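Local atomic coordinates of geranyltranstransferase (Roseobacter denitrificans, PDB entry 4LLS), a protein that transfers prenyl groups in isoprenoid biosynthesis, probably joining isopentenyl diphosphate to an allylic diphosphate to give farnesyl or geranylgeranyl diphosphate. Residues A[33-38]-A[83-88]; A[67-72]-A[203-208]; A[75-80]-A[290-295]; A[152-157]-A[213-218]. All coordinates share one frame; numbering follows the deposited sequence.

Contact 1. Residues A[33-38]-A[83-88]; sequences AAVQAH and EAIWSA
The carbonyl oxygen A34 O accepts the backbone N-H of H38, at 3.0 Å from H38 N, while the methyl I85 CD1 rests against the same oxygen at 3.7 Å. That methyl also reaches A34 CB (3.9 Å) and V35 CG2, so the tip of I85 lies against the turn of helix 22-43 that carries A34 and V35; small A34 leaves room for it. The I85 branch gets there because CG1 is anti to the backbone N (chi1 -166°), which leaves CG2 to face the imidazole of H38. CG2 sits 4.2 Å from the centroid of the H38 ring, a CH-pi contact over one face, and I85 CG1 touches H38 CG at 3.8 Å. The H38 ring turns its edge to the face of the W86 indole in a T-shaped pair, centroids of the H38 ring and the six-membered W86 ring 4.3 Å apart and planes at 86°. H145 stacks on W86 as well. An alanine in place of W86 would probably leave the edge of H38 facing a gap and H145 without its stacking partner. Helices 22-43 and 81-102 cross at -78°, with short-segment axes 9.8 Å apart, so they meet over a compact patch. Across it they are held by apolar packing and the edge-to-face ring pair, so the join depends on close fit, while the A34 carbonyl is satisfied within its own helix.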
loop_
_atom_site.group_PDB
_atom_site.type_symbol
_atom_site.label_atom_id
_atom_site.label_comp_id
_atom_site.label_asym_id
_atom_site.label_seq_id
_atom_site.Cartn_x
_atom_site.Cartn_y
_atom_site.Cartn_z
ATOM N N ALA A 33 7.008 -15.862 17.064
ATOM C CA ALA A 33 5.750 -16.562 17.316
ATOM C C ALA A 33 4.586 -15.548 17.482
ATOM O O ALA A 33 3.487 -15.803 16.967
ATOM C CB ALA A 33 5.872 -17.465 18.549
ATOM N N ALA A 34 4.826 -14.427 18.160
ATOM C CA ALA A 34 3.814 -13.408 18.374
ATOM C C ALA A 34 3.363 -12.734 17.075
ATOM O O ALA A 34 2.173 -12.564 16.860
ATOM C CB ALA A 34 4.255 -12.358 19.348
ATOM N N VAL A 35 4.312 -12.441 16.187
ATOM C CA VAL A 35 3.963 -11.856 14.891
ATOM C C VAL A 35 3.158 -12.847 14.067
ATOM O O VAL A 35 2.154 -12.491 13.457
ATOM C CB VAL A 35 5.217 -11.378 14.154
ATOM C CG1 VAL A 35 4.876 -11.026 12.707
ATOM C CG2 VAL A 35 5.816 -10.182 14.850
ATOM N N GLN A 36 3.583 -14.096 14.018
ATOM C CA GLN A 36 2.832 -15.089 13.258
ATOM C C GLN A 36 1.428 -15.255 13.805
ATOM O O GLN A 36 0.471 -15.293 13.022
ATOM C CB GLN A 36 3.548 -16.423 13.169
ATOM C CG GLN A 36 2.840 -17.416 12.249
ATOM C CD GLN A 36 2.920 -16.978 10.810
ATOM O OE1 GLN A 36 4.023 -16.788 10.275
ATOM N NE2 GLN A 36 1.764 -16.644 10.230
ATOM N N ALA A 37 1.292 -15.248 15.130
ATOM C CA ALA A 37 -0.032 -15.408 15.749
ATOM C C ALA A 37 -0.937 -14.257 15.391
ATOM O O ALA A 37 -2.120 -14.440 15.139
ATOM C CB ALA A 37 0.094 -15.529 17.239
ATOM N N HIS A 38 -0.373 -13.061 15.311
ATOM C CA HIS A 38 -1.151 -11.878 15.000
ATOM C C HIS A 38 -1.575 -11.873 13.536
ATOM O O HIS A 38 -2.734 -11.571 13.240
ATOM C CB HIS A 38 -0.406 -10.578 15.339
ATOM C CG HIS A 38 -1.336 -9.487 15.755
ATOM N ND1 HIS A 38 -1.586 -8.356 15.011
ATOM C CD2 HIS A 38 -2.225 -9.464 16.779
ATOM C CE1 HIS A 38 -2.520 -7.634 15.621
ATOM N NE2 HIS A 38 -2.907 -8.286 16.700
ATOM N N GLU A 83 -0.014 -3.748 22.730
ATOM C CA GLU A 83 -0.139 -2.607 21.812
ATOM C C GLU A 83 0.910 -2.699 20.691
ATOM O O GLU A 83 0.599 -2.564 19.495
ATOM C CB GLU A 83 0.000 -1.260 22.504
ATOM C CG GLU A 83 -1.181 -1.001 23.419
ATOM C CD GLU A 83 -0.989 0.172 24.332
ATOM O OE1 GLU A 83 -0.161 1.055 24.056
ATOM O OE2 GLU A 83 -1.773 0.226 25.316
ATOM N N ALA A 84 2.151 -2.996 21.060
ATOM C CA ALA A 84 3.249 -2.909 20.113
ATOM C C ALA A 84 3.093 -3.943 19.013
ATOM O O ALA A 84 3.569 -3.727 17.904
ATOM C CB ALA A 84 4.561 -3.114 20.837
ATOM N N ILE A 85 2.465 -5.079 19.299
ATOM C CA ILE A 85 2.268 -6.133 18.288
ATOM C C ILE A 85 1.610 -5.590 17.000
ATOM O O ILE A 85 1.842 -6.123 15.919
ATOM C CB ILE A 85 1.507 -7.341 18.868
ATOM C CG1 ILE A 85 1.619 -8.527 17.943
ATOM C CG2 ILE A 85 0.049 -6.999 19.164
ATOM C CD1 ILE A 85 3.017 -9.047 17.681
ATOM N N TRP A 86 0.701 -4.609 17.120
ATOM C CA TRP A 86 0.031 -4.082 15.942
ATOM C C TRP A 86 1.066 -3.468 14.992
ATOM O O TRP A 86 1.004 -3.688 13.768
ATOM C CB TRP A 86 -1.041 -3.069 16.333
ATOM C CG TRP A 86 -2.195 -3.709 17.054
ATOM C CD1 TRP A 86 -2.316 -3.914 18.391
ATOM C CD2 TRP A 86 -3.312 -4.332 16.439
ATOM N NE1 TRP A 86 -3.456 -4.677 18.650
ATOM C CE2 TRP A 86 -4.080 -4.954 17.464
ATOM C CE3 TRP A 86 -3.703 -4.501 15.104
ATOM C CZ2 TRP A 86 -5.227 -5.686 17.186
ATOM C CZ3 TRP A 86 -4.846 -5.187 14.845
ATOM C CH2 TRP A 86 -5.620 -5.753 15.881
ATOM N N SER A 87 1.938 -2.620 15.521
ATOM C CA SER A 87 2.952 -1.969 14.700
ATOM C C SER A 87 4.018 -2.961 14.231
ATOM O O SER A 87 4.549 -2.853 13.109
ATOM C CB SER A 87 3.611 -0.860 15.490
ATOM O OG SER A 87 2.733 0.216 15.665
ATOM N N ALA A 88 4.333 -3.951 15.040
ATOM C CA ALA A 88 5.274 -4.984 14.628
ATOM C C ALA A 88 4.752 -5.786 13.447
ATOM O O ALA A 88 5.501 -6.118 12.511
ATOM C CB ALA A 88 5.601 -5.924 15.817
#

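Contact 2. Residues A[67-72]-A[203-208]; sequences GFLVLE and ALIGWS
L69 lays its CB against the CB of S208 at 3.8 Å, and its branch methyl CD1 continues to I205 CG2 at 4.1 Å, where the two aliphatic chains cross at a slant. One residue on, V70 packs at the same serine: V70 CA directs its C-H at S208 O across 3.6 Å, a weak CA-H...O contact, and V70 CG2 touches both the serine backbone and the indole, the latter at 4.1 Å from W207 CZ3. The indole itself is fixed by its polar end, since W207 NE1 is hydrogen-bonded to S161 and L158 in helix 152-166. Serine suits its place because it is small and can satisfy its own hydroxyl. With OG beside the backbone N (chi1 -59°), S208 OG donates to L204 O at 2.9 Å, and S208 N reaches that oxygen from the other face of the carbonyl plane. Small S208 is consistent with the close approach of helices 65-76 and 190-215, whose short-segment axes are 8.8 Å apart, at 23°. I205 also packs on F234 of the isopentenyl diphosphate pocket, with its side chain about 6 Å from that ligand. In this buried seam the one side-chain hydroxyl is turned back onto its own helix, which leaves carbon surfaces to make the join.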
loop_
_atom_site.group_PDB
_atom_site.type_symbol
_atom_site.label_atom_id
_atom_site.label_comp_id
_atom_site.label_asym_id
_atom_site.label_seq_id
_atom_site.Cartn_x
_atom_site.Cartn_y
_atom_site.Cartn_z
ATOM N N GLY A 67 9.839 -6.545 12.774
ATOM C CA GLY A 67 8.880 -6.658 13.862
ATOM C C GLY A 67 9.480 -6.777 15.249
ATOM O O GLY A 67 9.022 -6.149 16.233
ATOM N N PHE A 68 10.610 -7.466 15.313
ATOM C CA PHE A 68 11.351 -7.561 16.578
ATOM C C PHE A 68 11.855 -6.212 17.034
ATOM O O PHE A 68 11.798 -5.874 18.239
ATOM C CB PHE A 68 12.517 -8.561 16.435
ATOM C CG PHE A 68 13.355 -8.719 17.653
ATOM C CD1 PHE A 68 14.681 -8.311 17.647
ATOM C CD2 PHE A 68 12.869 -9.413 18.749
ATOM C CE1 PHE A 68 15.492 -8.544 18.758
ATOM C CE2 PHE A 68 13.684 -9.677 19.838
ATOM C CZ PHE A 68 14.988 -9.262 19.820
ATOM N N LEU A 69 12.385 -5.409 16.120
ATOM C CA LEU A 69 12.807 -4.068 16.474
ATOM C C LEU A 69 11.681 -3.247 17.081
ATOM O O LEU A 69 11.878 -2.476 18.016
ATOM C CB LEU A 69 13.439 -3.342 15.281
ATOM C CG LEU A 69 14.831 -3.842 14.903
ATOM C CD1 LEU A 69 15.254 -3.295 13.562
ATOM C CD2 LEU A 69 15.868 -3.458 15.960
ATOM N N VAL A 70 10.488 -3.372 16.500
ATOM C CA VAL A 70 9.340 -2.649 17.037
ATOM C C VAL A 70 9.050 -3.106 18.456
ATOM O O VAL A 70 8.935 -2.291 19.374
ATOM C CB VAL A 70 8.076 -2.831 16.170
ATOM C CG1 VAL A 70 6.842 -2.257 16.839
ATOM C CG2 VAL A 70 8.277 -2.210 14.803
ATOM N N LEU A 71 8.983 -4.403 18.642
ATOM C CA LEU A 71 8.647 -4.957 19.972
ATOM C C LEU A 71 9.711 -4.591 20.996
ATOM O O LEU A 71 9.400 -4.268 22.138
ATOM C CB LEU A 71 8.486 -6.461 19.907
ATOM C CG LEU A 71 7.302 -6.945 19.077
ATOM C CD1 LEU A 71 7.226 -8.447 18.991
ATOM C CD2 LEU A 71 6.009 -6.412 19.638
ATOM N N GLU A 72 10.964 -4.638 20.606
ATOM C CA GLU A 72 12.035 -4.399 21.576
ATOM C C GLU A 72 12.259 -2.930 21.862
ATOM O O GLU A 72 12.596 -2.557 22.982
ATOM C CB GLU A 72 13.320 -5.111 21.140
ATOM C CG GLU A 72 13.224 -6.599 21.233
ATOM C CD GLU A 72 12.869 -7.085 22.633
ATOM O OE1 GLU A 72 12.000 -7.969 22.749
ATOM O OE2 GLU A 72 13.412 -6.517 23.602
ATOM N N ALA A 203 15.145 2.480 5.173
ATOM C CA ALA A 203 13.973 3.229 5.596
ATOM C C ALA A 203 13.065 2.387 6.491
ATOM O O ALA A 203 12.593 2.877 7.527
ATOM C CB ALA A 203 13.193 3.718 4.372
ATOM N N LEU A 204 12.793 1.146 6.123
ATOM C CA LEU A 204 11.890 0.350 6.954
ATOM C C LEU A 204 12.584 -0.032 8.228
ATOM O O LEU A 204 11.926 -0.209 9.242
ATOM C CB LEU A 204 11.413 -0.929 6.267
ATOM C CG LEU A 204 10.602 -0.798 4.994
ATOM C CD1 LEU A 204 9.954 -2.139 4.675
ATOM C CD2 LEU A 204 9.596 0.349 5.097
ATOM N N ILE A 205 13.894 -0.259 8.211
ATOM C CA ILE A 205 14.603 -0.629 9.470
ATOM C C ILE A 205 14.596 0.587 10.392
ATOM O O ILE A 205 14.383 0.465 11.613
ATOM C CB ILE A 205 16.032 -1.156 9.154
ATOM C CG1 ILE A 205 15.925 -2.542 8.581
ATOM C CG2 ILE A 205 16.877 -1.154 10.420
ATOM C CD1 ILE A 205 17.200 -3.103 8.004
ATOM N N GLY A 206 14.746 1.762 9.835
ATOM C CA GLY A 206 14.625 3.008 10.599
ATOM C C GLY A 206 13.258 3.207 11.214
ATOM O O GLY A 206 13.133 3.602 12.381
ATOM N N TRP A 207 12.204 2.925 10.467
ATOM C CA TRP A 207 10.848 3.026 10.996
ATOM C C TRP A 207 10.681 2.051 12.145
ATOM O O TRP A 207 10.128 2.390 13.181
ATOM C CB TRP A 207 9.822 2.765 9.899
ATOM C CG TRP A 207 8.399 3.069 10.310
ATOM C CD1 TRP A 207 7.778 4.294 10.233
ATOM C CD2 TRP A 207 7.489 2.216 11.029
ATOM N NE1 TRP A 207 6.514 4.217 10.744
ATOM C CE2 TRP A 207 6.324 2.988 11.291
ATOM C CE3 TRP A 207 7.547 0.918 11.517
ATOM C CZ2 TRP A 207 5.204 2.444 11.902
ATOM C CZ3 TRP A 207 6.447 0.381 12.148
ATOM C CH2 TRP A 207 5.283 1.143 12.339
ATOM N N SER A 208 11.175 0.836 11.977
ATOM C CA SER A 208 11.020 -0.194 12.988
ATOM C C SER A 208 11.701 0.180 14.296
ATOM O O SER A 208 11.127 0.000 15.385
ATOM C CB SER A 208 11.608 -1.498 12.487
ATOM O OG SER A 208 10.994 -1.949 11.300
#

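Contact 3. Residues A[75-80]-A[290-295]; sequences RLHDIA and ATYGAK
A Schellman motif ends helix 65-76, and K295 from the segment ahead of helix 297-308 reaches over to it. D78 is the C-prime residue, with positive phi (53°); its N bonds back to R75 O, while I79 N returns to A74 O. A lysine suits the place where the chain leaves the helix: K295 NZ donates to L76 O, the carbonyl of the last helical residue, at 3.0 Å, coming from above the carbonyl plane, 57° out of it. The same ammonium makes a salt bridge with D78, NZ to OD1 2.7 Å, again from above the carboxylate plane. K295 spans the distance with its chain fully extended, and its CG passes L76 CD1 at 3.7 Å. Beside these polar bonds, L76 sets its methyl CD2 over the centre of the Y292 ring, 3.5 Å from the centroid and 7° off the normal, a CH-pi contact in which a flat ring accepts a branched aliphatic tip. H77 comes next: the edge of its imidazole brings CE1 to 3.0 Å from Y292 OH, while H77 ND1 is hydrogen-bonded to T73 O. On the enzyme's surface, the contact joins the end of helix 65-76 to the link between helices 271-288 and 297-308, with Y292 and H77 both resting on L223 of helix 221-244 and H77 also touching A213 at the end of helix 190-215.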
loop_
_atom_site.group_PDB
_atom_site.type_symbol
_atom_site.label_atom_id
_atom_site.label_comp_id
_atom_site.label_asym_id
_atom_site.label_seq_id
_atom_site.Cartn_x
_atom_site.Cartn_y
_atom_site.Cartn_z
ATOM N N ARG A 75 9.498 -2.149 24.228
ATOM C CA ARG A 75 9.894 -2.646 25.583
ATOM C C ARG A 75 10.808 -1.639 26.248
ATOM O O ARG A 75 10.637 -1.266 27.433
ATOM C CB ARG A 75 10.549 -4.016 25.497
ATOM C CG ARG A 75 10.823 -4.607 26.890
ATOM C CD ARG A 75 11.845 -5.745 26.856
ATOM N NE ARG A 75 11.532 -6.752 25.868
ATOM C CZ ARG A 75 10.705 -7.766 26.075
ATOM N NH1 ARG A 75 10.030 -7.854 27.220
ATOM N NH2 ARG A 75 10.474 -8.649 25.116
ATOM N N LEU A 76 11.746 -1.105 25.483
ATOM C CA LEU A 76 12.715 -0.129 25.963
ATOM C C LEU A 76 12.006 1.108 26.519
ATOM O O LEU A 76 12.505 1.768 27.455
ATOM C CB LEU A 76 13.667 0.238 24.823
ATOM C CG LEU A 76 14.769 1.216 25.097
ATOM C CD1 LEU A 76 15.745 0.684 26.135
ATOM C CD2 LEU A 76 15.504 1.511 23.790
ATOM N N HIS A 77 10.857 1.430 25.920
ATOM C CA HIS A 77 10.107 2.634 26.278
ATOM C C HIS A 77 8.870 2.281 27.122
ATOM O O HIS A 77 7.997 3.137 27.303
ATOM C CB HIS A 77 9.724 3.387 25.010
ATOM C CG HIS A 77 10.815 4.250 24.494
ATOM N ND1 HIS A 77 11.740 3.827 23.562
ATOM C CD2 HIS A 77 11.184 5.497 24.841
ATOM C CE1 HIS A 77 12.652 4.764 23.393
ATOM N NE2 HIS A 77 12.273 5.827 24.077
ATOM N N ASP A 78 8.885 1.110 27.735
ATOM C CA ASP A 78 7.809 0.624 28.625
ATOM C C ASP A 78 6.404 0.664 27.995
ATOM O O ASP A 78 5.383 0.957 28.654
ATOM C CB ASP A 78 7.793 1.425 29.945
ATOM C CG ASP A 78 9.097 1.317 30.709
ATOM O OD1 ASP A 78 9.709 0.231 30.713
ATOM O OD2 ASP A 78 9.517 2.350 31.266
ATOM N N ILE A 79 6.346 0.366 26.704
ATOM C CA ILE A 79 5.078 0.246 25.987
ATOM C C ILE A 79 4.642 -1.224 25.985
ATOM O O ILE A 79 5.443 -2.093 25.717
ATOM C CB ILE A 79 5.233 0.722 24.531
ATOM C CG1 ILE A 79 5.519 2.207 24.479
ATOM C CG2 ILE A 79 4.014 0.356 23.691
ATOM C CD1 ILE A 79 4.354 3.089 24.917
ATOM N N ALA A 80 3.353 -1.469 26.209
ATOM C CA ALA A 80 2.817 -2.818 26.354
ATOM C C ALA A 80 2.999 -3.596 25.055
ATOM O O ALA A 80 2.712 -3.070 23.970
ATOM C CB ALA A 80 1.331 -2.759 26.707
ATOM N N ALA A 290 24.077 4.337 23.915
ATOM C CA ALA A 290 24.720 4.605 25.231
ATOM C C ALA A 290 23.773 5.299 26.188
ATOM O O ALA A 290 23.760 4.991 27.401
ATOM C CB ALA A 290 25.991 5.410 25.077
ATOM N N THR A 291 22.917 6.169 25.661
ATOM C CA THR A 291 22.032 6.940 26.524
ATOM C C THR A 291 20.932 6.097 27.163
ATOM O O THR A 291 20.306 6.562 28.107
ATOM C CB THR A 291 21.429 8.165 25.817
ATOM O OG1 THR A 291 20.691 7.740 24.669
ATOM C CG2 THR A 291 22.526 9.137 25.440
ATOM N N TYR A 292 20.689 4.873 26.664
ATOM C CA TYR A 292 19.684 3.965 27.203
ATOM C C TYR A 292 20.287 3.076 28.295
ATOM O O TYR A 292 19.562 2.380 29.008
ATOM C CB TYR A 292 19.075 3.078 26.114
ATOM C CG TYR A 292 18.110 3.805 25.235
ATOM C CD1 TYR A 292 16.872 4.236 25.710
ATOM C CD2 TYR A 292 18.422 4.052 23.892
ATOM C CE1 TYR A 292 15.977 4.895 24.872
ATOM C CE2 TYR A 292 17.546 4.693 23.061
ATOM C CZ TYR A 292 16.330 5.111 23.544
ATOM O OH TYR A 292 15.417 5.745 22.741
ATOM N N GLY A 293 21.611 3.027 28.343
ATOM C CA GLY A 293 22.295 2.138 29.288
ATOM C C GLY A 293 21.913 0.687 29.104
ATOM O O GLY A 293 21.621 0.243 27.984
ATOM N N ALA A 294 21.918 -0.078 30.182
ATOM C CA ALA A 294 21.845 -1.536 30.086
ATOM C C ALA A 294 20.506 -2.045 29.533
ATOM O O ALA A 294 20.423 -3.192 29.040
ATOM C CB ALA A 294 22.170 -2.199 31.429
ATOM N N LYS A 295 19.469 -1.213 29.633
ATOM C CA LYS A 295 18.134 -1.618 29.206
ATOM C C LYS A 295 18.134 -1.929 27.703
ATOM O O LYS A 295 17.279 -2.660 27.211
ATOM C CB LYS A 295 17.141 -0.516 29.529
ATOM C CG LYS A 295 15.692 -0.970 29.484
ATOM C CD LYS A 295 14.758 0.123 29.978
ATOM C CE LYS A 295 13.334 -0.381 30.137
ATOM N NZ LYS A 295 12.380 0.740 30.307
#

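Contact 4. Residues A[152-157]-A[213-218]; sequences AEVRAD and ARLAQA
V154 is the first residue of helix 152-166 to meet the end of helix 190-215, and it does so with both methyls. CG1, anti to the backbone N (chi1 165°), lies 3.9 Å from L215 CD2, while V154 CG2 sits 3.6 Å from Q217 CG and 3.8 Å from R214 O. A beta-branched residue fits here because its two methyls sit astride the R214 carbonyl, one against L215 and one against Q217. An alanine here would strip both methyls and would probably open a gap between L215 and the aliphatic part of Q217, leaving the glutamine chain free to move. One turn after V154, D157 brings OD2 to 3.8 Å from R214 CD, crossing the extended arginine chain at about a right angle. D157 OD2 and R214 NE are 4.0 Å apart, beyond a salt bridge, but a water joins them: it donates to D157 OD2 at 2.6 Å and accepts from R214 NE at 2.8 Å. Their opposite charges probably add a weaker, longer-range attraction. Q217, with positive phi (54°), is the C-prime residue of the Schellman motif that ends helix 190-215, A218 N returning to A213 O. R214 and L215 also pack on L158 of helix 152-166, H77, just past helix 65-76, touches A213, A216 and A218, and E153 forms a salt bridge with R155 of the second subunit, so this corner lies beside the dimer interface.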
loop_
_atom_site.group_PDB
_atom_site.type_symbol
_atom_site.label_atom_id
_atom_site.label_comp_id
_atom_site.label_asym_id
_atom_site.label_seq_id
_atom_site.Cartn_x
_atom_site.Cartn_y
_atom_site.Cartn_z
ATOM N N ALA A 152 -4.567 8.626 19.454
ATOM C CA ALA A 152 -4.743 8.832 18.024
ATOM C C ALA A 152 -3.625 9.616 17.379
ATOM O O ALA A 152 -3.318 9.425 16.195
ATOM C CB ALA A 152 -6.101 9.474 17.761
ATOM N N GLU A 153 -3.030 10.555 18.105
ATOM C CA GLU A 153 -1.903 11.286 17.598
ATOM C C GLU A 153 -0.736 10.328 17.295
ATOM O O GLU A 153 -0.152 10.437 16.226
ATOM C CB GLU A 153 -1.421 12.366 18.566
ATOM C CG GLU A 153 -0.636 13.448 17.814
ATOM C CD GLU A 153 -1.523 14.437 17.056
ATOM O OE1 GLU A 153 -1.206 14.771 15.888
ATOM O OE2 GLU A 153 -2.506 14.944 17.645
ATOM N N VAL A 154 -0.528 9.350 18.153
ATOM C CA VAL A 154 0.531 8.350 17.934
ATOM C C VAL A 154 0.180 7.533 16.696
ATOM O O VAL A 154 1.044 7.372 15.813
ATOM C CB VAL A 154 0.696 7.440 19.164
ATOM C CG1 VAL A 154 1.505 6.191 18.817
ATOM C CG2 VAL A 154 1.363 8.203 20.302
ATOM N N ARG A 155 -1.061 7.081 16.574
ATOM C CA ARG A 155 -1.441 6.242 15.412
ATOM C C ARG A 155 -1.300 7.010 14.102
ATOM O O ARG A 155 -0.788 6.500 13.102
ATOM C CB ARG A 155 -2.831 5.646 15.533
ATOM C CG ARG A 155 -2.961 4.801 16.784
ATOM C CD ARG A 155 -4.078 3.796 16.727
ATOM N NE ARG A 155 -5.370 4.360 16.364
ATOM C CZ ARG A 155 -6.116 5.103 17.180
ATOM N NH1 ARG A 155 -5.774 5.302 18.465
ATOM N NH2 ARG A 155 -7.295 5.506 16.765
ATOM N N ALA A 156 -1.796 8.225 14.064
ATOM C CA ALA A 156 -1.695 9.019 12.848
ATOM C C ALA A 156 -0.245 9.273 12.476
ATOM O O ALA A 156 0.102 9.198 11.288
ATOM C CB ALA A 156 -2.402 10.341 13.061
ATOM N N ASP A 157 0.616 9.519 13.466
ATOM C CA ASP A 157 2.012 9.773 13.232
ATOM C C ASP A 157 2.744 8.510 12.784
ATOM O O ASP A 157 3.654 8.602 11.948
ATOM C CB ASP A 157 2.696 10.348 14.452
ATOM C CG ASP A 157 4.113 10.803 14.147
ATOM O OD1 ASP A 157 4.269 11.703 13.291
ATOM O OD2 ASP A 157 5.039 10.200 14.705
ATOM N N ALA A 213 9.967 4.495 20.342
ATOM C CA ALA A 213 10.004 5.856 20.804
ATOM C C ALA A 213 8.743 6.584 20.344
ATOM O O ALA A 213 8.135 7.331 21.132
ATOM C CB ALA A 213 11.261 6.550 20.326
ATOM N N ARG A 214 8.355 6.417 19.085
ATOM C CA ARG A 214 7.144 7.065 18.614
ATOM C C ARG A 214 5.916 6.644 19.435
ATOM O O ARG A 214 5.066 7.474 19.798
ATOM C CB ARG A 214 6.959 6.793 17.126
ATOM C CG ARG A 214 7.912 7.575 16.258
ATOM C CD ARG A 214 7.612 7.378 14.785
ATOM N NE ARG A 214 8.441 8.234 13.932
ATOM C CZ ARG A 214 9.190 7.834 12.916
ATOM N NH1 ARG A 214 9.232 6.563 12.553
ATOM N NH2 ARG A 214 9.861 8.737 12.206
ATOM N N LEU A 215 5.812 5.377 19.790
ATOM C CA LEU A 215 4.700 4.859 20.574
ATOM C C LEU A 215 4.646 5.534 21.951
ATOM O O LEU A 215 3.566 5.699 22.505
ATOM C CB LEU A 215 4.802 3.357 20.753
ATOM C CG LEU A 215 4.498 2.564 19.462
ATOM C CD1 LEU A 215 4.941 1.123 19.574
ATOM C CD2 LEU A 215 3.011 2.593 19.195
ATOM N N ALA A 216 5.802 5.942 22.445
ATOM C CA ALA A 216 5.879 6.551 23.786
ATOM C C ALA A 216 5.960 8.071 23.710
ATOM O O ALA A 216 6.182 8.737 24.717
ATOM C CB ALA A 216 7.074 5.982 24.546
ATOM N N GLN A 217 5.813 8.633 22.514
ATOM C CA GLN A 217 5.896 10.075 22.299
ATOM C C GLN A 217 7.228 10.597 22.860
ATOM O O GLN A 217 7.282 11.645 23.524
ATOM C CB GLN A 217 4.676 10.776 22.959
ATOM C CG GLN A 217 3.314 10.263 22.446
ATOM C CD GLN A 217 2.125 10.684 23.315
ATOM O OE1 GLN A 217 1.526 9.880 24.038
ATOM N NE2 GLN A 217 1.818 11.949 23.270
ATOM N N ALA A 218 8.292 9.833 22.604
ATOM C CA ALA A 218 9.636 10.101 23.099
ATOM C C ALA A 218 10.586 10.469 21.975
ATOM O O ALA A 218 10.258 10.275 20.817
ATOM C CB ALA A 218 10.172 8.890 23.831
HETATM O O HOH W 1 7.469 10.845 14.193
#

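From the N terminus, helix 22-43 opens contact 1, which closes at residues 83-88. Before it closes, helix 65-76 has opened contact 2 and then contact 3, so both cross it. Contact 4 opens later at 152-157, in series with contact 1. Helix 190-215 closes contact 2 and then contact 4, and these two cross. Contact 3 closes last, at 290-295; it crosses contact 2 and encloses contact 4. V70 packs on A84, S87 and A88, joining contacts 1 and 2, while H77 touches A213, A216 and A218, and I79 touches L215, joining contacts 3 and 4. Together they tie the first helices of this mainly helical fold to its middle and to the C-terminal region.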